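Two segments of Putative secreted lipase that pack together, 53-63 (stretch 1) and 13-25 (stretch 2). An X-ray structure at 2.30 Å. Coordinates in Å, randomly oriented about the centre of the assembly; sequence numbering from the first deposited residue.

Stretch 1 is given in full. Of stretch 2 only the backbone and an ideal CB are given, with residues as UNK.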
# COMPACT_ATOMS: atom_id res chain seq x y z
N LEU A 53 -0.82 -14.43 -0.86
CA LEU A 53 -2.19 -14.24 -1.31
C LEU A 53 -2.57 -15.20 -2.43
O LEU A 53 -3.71 -15.67 -2.46
CB LEU A 53 -2.43 -12.80 -1.75
CG LEU A 53 -2.33 -11.78 -0.62
CD1 LEU A 53 -2.57 -10.38 -1.18
CD2 LEU A 53 -3.30 -12.09 0.50
N VAL A 54 -1.64 -15.50 -3.33
CA VAL A 54 -1.89 -16.49 -4.38
C VAL A 54 -2.25 -17.85 -3.77
O VAL A 54 -3.15 -18.52 -4.27
CB VAL A 54 -0.69 -16.60 -5.35
CG1 VAL A 54 -0.82 -17.82 -6.27
CG2 VAL A 54 -0.59 -15.34 -6.19
N ASN A 55 -1.59 -18.22 -2.68
CA ASN A 55 -1.86 -19.49 -1.98
C ASN A 55 -3.19 -19.52 -1.22
O ASN A 55 -3.62 -20.59 -0.82
CB ASN A 55 -0.75 -19.83 -0.98
CG ASN A 55 0.61 -20.03 -1.65
OD1 ASN A 55 0.70 -20.28 -2.86
ND2 ASN A 55 1.66 -19.90 -0.87
N ARG A 56 -3.79 -18.36 -0.99
CA ARG A 56 -5.13 -18.24 -0.45
C ARG A 56 -6.20 -17.99 -1.53
O ARG A 56 -7.34 -17.67 -1.22
CB ARG A 56 -5.14 -17.16 0.64
CG ARG A 56 -4.34 -17.60 1.86
CD ARG A 56 -3.88 -16.45 2.73
NE ARG A 56 -3.33 -16.97 3.98
CZ ARG A 56 -2.13 -17.52 4.14
NH1 ARG A 56 -1.26 -17.63 3.12
NH2 ARG A 56 -1.77 -17.96 5.34
N GLY A 57 -5.81 -18.13 -2.81
CA GLY A 57 -6.74 -18.17 -3.93
C GLY A 57 -7.11 -16.85 -4.60
O GLY A 57 -8.12 -16.79 -5.28
N TYR A 58 -6.31 -15.81 -4.41
CA TYR A 58 -6.56 -14.51 -5.04
C TYR A 58 -5.83 -14.41 -6.38
O TYR A 58 -4.73 -14.96 -6.55
CB TYR A 58 -6.08 -13.36 -4.14
CG TYR A 58 -6.85 -13.20 -2.83
CD1 TYR A 58 -6.51 -13.94 -1.70
CD2 TYR A 58 -7.91 -12.31 -2.74
CE1 TYR A 58 -7.20 -13.80 -0.51
CE2 TYR A 58 -8.63 -12.17 -1.55
CZ TYR A 58 -8.26 -12.91 -0.44
OH TYR A 58 -8.94 -12.78 0.73
N CYS A 59 -6.46 -13.70 -7.31
CA CYS A 59 -5.80 -13.12 -8.49
C CYS A 59 -5.12 -11.82 -8.05
O CYS A 59 -5.81 -10.87 -7.66
CB CYS A 59 -6.82 -12.80 -9.59
SG CYS A 59 -7.67 -14.25 -10.27
N VAL A 60 -3.78 -11.79 -8.08
CA VAL A 60 -2.99 -10.67 -7.54
C VAL A 60 -2.29 -9.94 -8.69
O VAL A 60 -1.87 -10.55 -9.67
CB VAL A 60 -1.96 -11.18 -6.50
CG1 VAL A 60 -1.15 -10.03 -5.90
CG2 VAL A 60 -2.66 -11.98 -5.41
N PHE A 61 -2.23 -8.62 -8.60
CA PHE A 61 -1.57 -7.78 -9.59
C PHE A 61 -0.75 -6.73 -8.86
O PHE A 61 -1.14 -6.31 -7.77
CB PHE A 61 -2.59 -7.10 -10.49
CG PHE A 61 -3.36 -8.05 -11.35
CD1 PHE A 61 -4.48 -8.71 -10.85
CD2 PHE A 61 -2.94 -8.33 -12.66
CE1 PHE A 61 -5.17 -9.62 -11.64
CE2 PHE A 61 -3.64 -9.23 -13.45
CZ PHE A 61 -4.76 -9.87 -12.93
N SER A 62 0.38 -6.33 -9.43
CA SER A 62 1.25 -5.32 -8.82
C SER A 62 1.82 -4.41 -9.88
O SER A 62 2.27 -4.89 -10.91
CB SER A 62 2.38 -6.00 -8.07
OG SER A 62 3.22 -6.72 -8.96
N LEU A 63 1.77 -3.10 -9.65
CA LEU A 63 2.25 -2.11 -10.63
C LEU A 63 3.54 -1.45 -10.20
O LEU A 63 3.85 -1.36 -9.00
CB LEU A 63 1.22 -0.99 -10.84
CG LEU A 63 1.22 0.25 -9.92
CD1 LEU A 63 0.34 1.36 -10.46
CD2 LEU A 63 0.80 -0.11 -8.50
N UNK A 13 -7.43 -20.26 -14.91
CA UNK A 13 -6.73 -20.01 -13.61
C UNK A 13 -7.57 -19.07 -12.73
O UNK A 13 -8.08 -18.05 -13.21
CB UNK A 13 -5.35 -19.40 -13.84
N UNK A 14 -7.71 -19.43 -11.46
CA UNK A 14 -8.40 -18.58 -10.47
C UNK A 14 -7.43 -17.98 -9.43
O UNK A 14 -7.87 -17.40 -8.42
CB UNK A 14 -9.48 -19.39 -9.75
N UNK A 15 -6.13 -18.12 -9.67
CA UNK A 15 -5.09 -17.52 -8.83
C UNK A 15 -3.83 -17.26 -9.65
O UNK A 15 -3.55 -17.98 -10.60
CB UNK A 15 -4.77 -18.42 -7.64
N UNK A 16 -3.08 -16.23 -9.27
CA UNK A 16 -1.88 -15.84 -10.01
C UNK A 16 -1.33 -14.50 -9.59
O UNK A 16 -1.96 -13.77 -8.81
CB UNK A 16 -2.18 -15.81 -11.51
N UNK A 17 -0.13 -14.19 -10.10
CA UNK A 17 0.51 -12.91 -9.84
C UNK A 17 0.90 -12.29 -11.18
O UNK A 17 1.79 -12.79 -11.86
CB UNK A 17 1.73 -13.07 -8.93
N UNK A 18 0.22 -11.20 -11.55
CA UNK A 18 0.35 -10.59 -12.86
C UNK A 18 0.05 -11.54 -14.03
O UNK A 18 0.55 -11.36 -15.14
CB UNK A 18 1.77 -10.03 -13.01
N UNK A 19 -0.83 -12.50 -13.77
CA UNK A 19 -1.38 -13.36 -14.80
C UNK A 19 -2.72 -12.73 -15.21
O UNK A 19 -3.73 -12.87 -14.50
CB UNK A 19 -1.54 -14.80 -14.31
N UNK A 20 -2.72 -12.06 -16.36
CA UNK A 20 -3.91 -11.40 -16.90
C UNK A 20 -4.99 -12.32 -17.50
O UNK A 20 -6.01 -11.83 -17.97
CB UNK A 20 -3.46 -10.41 -17.98
N UNK A 21 -4.78 -13.63 -17.49
CA UNK A 21 -5.84 -14.60 -17.77
C UNK A 21 -6.56 -15.04 -16.48
O UNK A 21 -7.52 -15.81 -16.56
CB UNK A 21 -5.26 -15.82 -18.49
N UNK A 22 -6.12 -14.55 -15.32
CA UNK A 22 -6.74 -14.89 -14.04
C UNK A 22 -8.17 -14.35 -13.96
O UNK A 22 -8.46 -13.23 -14.42
CB UNK A 22 -5.90 -14.34 -12.88
N UNK A 23 -9.05 -15.18 -13.40
CA UNK A 23 -10.47 -14.88 -13.23
C UNK A 23 -10.82 -15.13 -11.76
O UNK A 23 -10.77 -16.28 -11.30
CB UNK A 23 -11.34 -15.73 -14.16
N UNK A 24 -11.13 -14.05 -11.00
CA UNK A 24 -11.43 -14.16 -9.58
C UNK A 24 -12.53 -15.18 -9.30
O UNK A 24 -13.58 -15.13 -9.95
CB UNK A 24 -11.84 -12.79 -9.03
N UNK A 25 -12.30 -16.08 -8.35
CA UNK A 25 -13.27 -17.09 -7.99
C UNK A 25 -14.43 -16.48 -7.20
O UNK A 25 -14.47 -15.27 -6.94
CB UNK A 25 -12.60 -18.20 -7.18

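Position 13 has nothing of stretch 1 within 5.5 Å of its CB, so many residues would suit. It is Thr13, which makes no contact across.

Position 14 points sideways at the margin, its ideal CB 5.4 Å from Gly57 O. Small or polar residues fit. It is Ser14.

Position 15 has an extended backbone. Its CB points sideways, 3.6 Å from Tyr58 O and 3.7 Å from Val54 O. A long side chain could run along the turn from Val54 to Gly57, and a positive charge would suit its carbonyls. It is Arg15. Val54 O and Gly57 CA lie over one face of the guanidinium.

Position 16 pairs in parallel with Cys59. Its phi/psi of 169/171 lies just outside the usual strand region and leans to glycine, though no atom of stretch 1 crowds the CB. It is Gly16. Its N gives a weak bond to Tyr58 O (3.4 Å), and its O accepts from Val60 N (2.8 Å).

Position 17 is a strand residue paired with Val60, on the same face of the sheet. The ideal CB is 4.2 Å from Val54 CG2, so beta-branched, aliphatic or aromatic residues would suit. Ser62 OG, further along, could reward a long side chain with a polar end. It is Trp17. Its CD1 lies 4.3 Å from Val60 CG1, and its NE1 donates to Ser62 OG at 3.0 Å.

Position 18 has phi/psi of 57/30, left-handed, which favours Gly, Asn or Asp. Its backbone N donates to Val60 O (2.9 Å). CB points away, yet the free Ser62 N invites an acceptor. It is Asn18. OD1 accepts from Ser62 N at 2.9 Å, and ND2 donates to Ser62 OG at 3.3 Å.

Position 19 opens a type I turn with its CB beyond reach; Asp, Asn or Ser would suit. It is Asp19, whose OD1 accepts from the backbone N of position 21 at 2.9 Å.

Position 20 points away, but its ideal CB is 4.7 Å from Phe61 CE2. Aromatic or aliphatic residues could cover that ring. It is Tyr20, with Phe61 CE2 over one face, 3.5 Å from Tyr20 CE2.

Position 21 is remote and tolerant. It is Ser21.

Position 22 points toward stretch 1, its ideal CB only 3.2 Å from Cys59 SG. That is too close for an ordinary nonbonded contact but right for a disulfide, so cysteine is the best choice; glycine would avoid the crowding but leave the sulfur unpaired here. It is Cys22, with SG 2.1 Å from Cys59 SG in a disulfide, chi3 -77°.

Position 23 points away. It is Lys23.

Position 24 has phi -54° and a CB 4.6 Å from Cys59 SG. Proline or a small apolar residue fits. It is Pro24.

Position 25 is permissive. It is Ser25.

Stretch 2 13-25: TSRGWNDYSCKPS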
# COMPACT_ATOMS: atom_id res chain seq x y z
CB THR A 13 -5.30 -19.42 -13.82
OG1 THR A 13 -5.38 -18.06 -14.25
CG2 THR A 13 -4.50 -20.23 -14.86
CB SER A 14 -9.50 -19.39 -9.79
OG SER A 14 -8.94 -20.54 -9.18
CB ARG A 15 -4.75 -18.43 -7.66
CG ARG A 15 -4.29 -19.82 -8.06
CD ARG A 15 -3.87 -20.62 -6.85
NE ARG A 15 -5.01 -20.94 -5.99
CZ ARG A 15 -4.91 -21.54 -4.80
NH1 ARG A 15 -3.71 -21.88 -4.31
NH2 ARG A 15 -6.00 -21.80 -4.09
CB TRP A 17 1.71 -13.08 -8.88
CG TRP A 17 2.45 -11.80 -8.53
CD1 TRP A 17 2.02 -10.51 -8.73
CD2 TRP A 17 3.73 -11.69 -7.92
NE1 TRP A 17 2.96 -9.62 -8.30
CE2 TRP A 17 4.03 -10.32 -7.79
CE3 TRP A 17 4.67 -12.63 -7.47
CZ2 TRP A 17 5.22 -9.86 -7.22
CZ3 TRP A 17 5.87 -12.17 -6.90
CH2 TRP A 17 6.12 -10.79 -6.78
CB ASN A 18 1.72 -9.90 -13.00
CG ASN A 18 1.84 -8.71 -12.09
OD1 ASN A 18 0.84 -8.14 -11.64
ND2 ASN A 18 3.07 -8.30 -11.81
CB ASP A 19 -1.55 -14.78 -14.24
CG ASP A 19 -2.21 -15.74 -15.23
OD1 ASP A 19 -2.76 -15.30 -16.27
OD2 ASP A 19 -2.19 -16.95 -14.94
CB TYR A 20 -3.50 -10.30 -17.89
CG TYR A 20 -2.84 -9.14 -17.17
CD1 TYR A 20 -1.46 -9.14 -16.90
CD2 TYR A 20 -3.60 -8.06 -16.72
CE1 TYR A 20 -0.86 -8.09 -16.21
CE2 TYR A 20 -3.02 -7.00 -16.03
CZ TYR A 20 -1.65 -7.01 -15.78
OH TYR A 20 -1.10 -5.96 -15.10
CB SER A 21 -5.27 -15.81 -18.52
OG SER A 21 -4.61 -16.69 -17.63
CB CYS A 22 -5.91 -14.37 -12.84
SG CYS A 22 -6.17 -15.26 -11.29
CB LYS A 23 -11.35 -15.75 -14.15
CG LYS A 23 -11.89 -15.01 -15.38
CD LYS A 23 -10.85 -14.82 -16.47
CE LYS A 23 -11.22 -13.66 -17.38
NZ LYS A 23 -10.22 -13.46 -18.47
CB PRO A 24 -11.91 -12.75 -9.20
CG PRO A 24 -11.28 -11.86 -10.19
CD PRO A 24 -11.11 -12.64 -11.45
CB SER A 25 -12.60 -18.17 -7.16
OG SER A 25 -12.30 -17.65 -5.90
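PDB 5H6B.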